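Local coordinates for holo-[acyl-carrier-protein] synthase (PDB 5XUM) that belongs to the 4'-phosphopantetheinyl transferase superfamily of enzymes and assembles from three copies of its chain, at residues A[3-8]-A[50-55]. Residues are numbered along the deposited sequence.
Sequences VGVGID and EAFFKA. With GOL (glycerol), chain B.
Helix 50-55 packs across strand 3-8, roughly antiparallel: the axes approach to 5.7 Å at 147°, and V5 CA lies 4.2 Å from A55 CA. With G4 and G6 lacking side chains, and A51 and A55 small, backbone meets backbone. V3 leaves the extended conformation (phi/psi -86/-39) and, with G4, faces L107 in a classic beta bulge; from G4 on the strand is extended. G4 CA makes a CA-H...O contact of 3.3 Å with A55 O, where a CB would clash. V5 turns its side chain away from the helix, but V5 O takes a CA-H...O contact from A55 CA (3.4 Å). G6 repeats the glycine contact one helical turn back, its CA 3.3 Å from A51 O; here too a CB would clash. I7 also points away, while its O accepts a weak hydrogen bond from K54 NZ (3.4 Å). D8 (chi1 t) turns toward the helix, and its OD2 forms a 2.8 Å salt bridge with K54 NZ, whose side chain runs m, t, t, p. A glycerol, probably from the crystallisation liquor, bridges this polar end: its O1 donates to D8 OD2 (2.8 Å) and accepts from K54 NZ (2.9 Å), and its O2 donates to E50 OE1 (2.9 Å). Such close glycine-alanine packing joins helix 38-56 to strand 2-11, an outer strand of the chain's three-stranded antiparallel sheet. V5 and I7 pack on H92 and L95 of the second subunit, whose S96 hydrogen-bonds D8, and I7 meets I7 of the third. A51 and A55 also touch strand 100-108, while F52 and F53, on the far side of the helix, pack on V68 of strand 68-73.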
loop_
_atom_site.group_PDB
_atom_site.type_symbol
_atom_site.label_atom_id
_atom_site.label_comp_id
_atom_site.label_asym_id
_atom_site.label_seq_id
_atom_site.Cartn_x
_atom_site.Cartn_y
_atom_site.Cartn_z
ATOM N N VAL A 3 -8.709 -1.734 0.696
ATOM C CA VAL A 3 -9.968 -1.010 0.857
ATOM C C VAL A 3 -9.764 0.488 0.589
ATOM O O VAL A 3 -10.610 1.139 -0.021
ATOM C CB VAL A 3 -10.562 -1.255 2.270
ATOM C CG1 VAL A 3 -11.748 -0.344 2.557
ATOM C CG2 VAL A 3 -10.964 -2.714 2.430
ATOM N N GLY A 4 -8.631 1.022 1.037
ATOM C CA GLY A 4 -8.298 2.428 0.826
ATOM C C GLY A 4 -6.913 2.762 1.350
ATOM O O GLY A 4 -6.361 2.030 2.173
ATOM N N VAL A 5 -6.347 3.860 0.858
ATOM C CA VAL A 5 -5.048 4.351 1.335
ATOM C C VAL A 5 -5.137 5.829 1.712
ATOM O O VAL A 5 -5.961 6.568 1.170
ATOM C CB VAL A 5 -3.897 4.125 0.320
ATOM C CG1 VAL A 5 -3.746 2.645 -0.020
ATOM C CG2 VAL A 5 -4.089 4.965 -0.945
ATOM N N GLY A 6 -4.295 6.245 2.653
ATOM C CA GLY A 6 -4.274 7.626 3.101
ATOM C C GLY A 6 -2.861 8.063 3.417
ATOM O O GLY A 6 -2.071 7.296 3.976
ATOM N N ILE A 7 -2.544 9.296 3.036
ATOM C CA ILE A 7 -1.257 9.910 3.337
ATOM C C ILE A 7 -1.539 11.296 3.936
ATOM O O ILE A 7 -2.503 11.957 3.548
ATOM C CB ILE A 7 -0.353 9.993 2.071
ATOM C CG1 ILE A 7 1.113 10.260 2.436
ATOM C CG2 ILE A 7 -0.837 11.068 1.100
ATOM C CD1 ILE A 7 1.935 9.025 2.723
ATOM N N ASP A 8 -0.730 11.714 4.904
ATOM C CA ASP A 8 -0.842 13.067 5.451
ATOM C C ASP A 8 0.519 13.645 5.804
ATOM O O ASP A 8 1.357 12.956 6.379
ATOM C CB ASP A 8 -1.762 13.118 6.676
ATOM C CG ASP A 8 -2.261 14.529 6.971
ATOM O OD1 ASP A 8 -2.050 15.025 8.100
ATOM O OD2 ASP A 8 -2.863 15.150 6.067
ATOM N N GLU A 50 -5.811 11.922 10.266
ATOM C CA GLU A 50 -6.099 12.490 8.946
ATOM C C GLU A 50 -5.901 11.460 7.833
ATOM O O GLU A 50 -6.762 11.311 6.967
ATOM C CB GLU A 50 -5.229 13.725 8.679
ATOM C CG GLU A 50 -5.706 15.001 9.354
ATOM C CD GLU A 50 -6.833 15.683 8.597
ATOM O OE1 GLU A 50 -6.568 16.707 7.933
ATOM O OE2 GLU A 50 -7.982 15.198 8.658
ATOM N N ALA A 51 -4.767 10.757 7.865
ATOM C CA ALA A 51 -4.497 9.673 6.914
ATOM C C ALA A 51 -5.555 8.566 6.979
ATOM O O ALA A 51 -5.966 8.039 5.942
ATOM C CB ALA A 51 -3.107 9.097 7.134
ATOM N N PHE A 52 -5.998 8.226 8.189
ATOM C CA PHE A 52 -7.043 7.209 8.370
ATOM C C PHE A 52 -8.351 7.604 7.681
ATOM O O PHE A 52 -8.919 6.819 6.923
ATOM C CB PHE A 52 -7.281 6.898 9.856
ATOM C CG PHE A 52 -8.434 5.957 10.102
ATOM C CD1 PHE A 52 -8.314 4.596 9.830
ATOM C CD2 PHE A 52 -9.648 6.435 10.596
ATOM C CE1 PHE A 52 -9.381 3.729 10.051
ATOM C CE2 PHE A 52 -10.715 5.573 10.818
ATOM C CZ PHE A 52 -10.581 4.218 10.548
ATOM N N PHE A 53 -8.822 8.823 7.937
ATOM C CA PHE A 53 -10.067 9.287 7.329
ATOM C C PHE A 53 -9.978 9.467 5.814
ATOM O O PHE A 53 -10.979 9.302 5.117
ATOM C CB PHE A 53 -10.595 10.545 8.027
ATOM C CG PHE A 53 -11.137 10.281 9.404
ATOM C CD1 PHE A 53 -12.306 9.545 9.578
ATOM C CD2 PHE A 53 -10.477 10.756 10.527
ATOM C CE1 PHE A 53 -12.804 9.293 10.848
ATOM C CE2 PHE A 53 -10.971 10.506 11.800
ATOM C CZ PHE A 53 -12.136 9.777 11.958
ATOM N N LYS A 54 -8.785 9.789 5.314
ATOM C CA LYS A 54 -8.526 9.813 3.870
ATOM C C LYS A 54 -8.658 8.416 3.259
ATOM O O LYS A 54 -9.189 8.263 2.157
ATOM C CB LYS A 54 -7.134 10.380 3.561
ATOM C CG LYS A 54 -7.012 11.894 3.679
ATOM C CD LYS A 54 -5.741 12.370 2.992
ATOM C CE LYS A 54 -5.570 13.878 3.075
ATOM N NZ LYS A 54 -4.914 14.280 4.347
ATOM N N ALA A 55 -8.165 7.410 3.980
ATOM C CA ALA A 55 -8.251 6.008 3.554
ATOM C C ALA A 55 -9.693 5.482 3.480
ATOM O O ALA A 55 -9.996 4.615 2.658
ATOM C CB ALA A 55 -7.399 5.126 4.459
HETATM C C1 GOL B . -4.575 18.240 5.947
HETATM O O1 GOL B . -4.700 17.077 5.115
HETATM C C2 GOL B . -3.482 17.996 6.985
HETATM O O2 GOL B . -4.018 18.138 8.307
HETATM C C3 GOL B . -2.341 18.984 6.771
HETATM O O3 GOL B . -1.570 18.560 5.641
#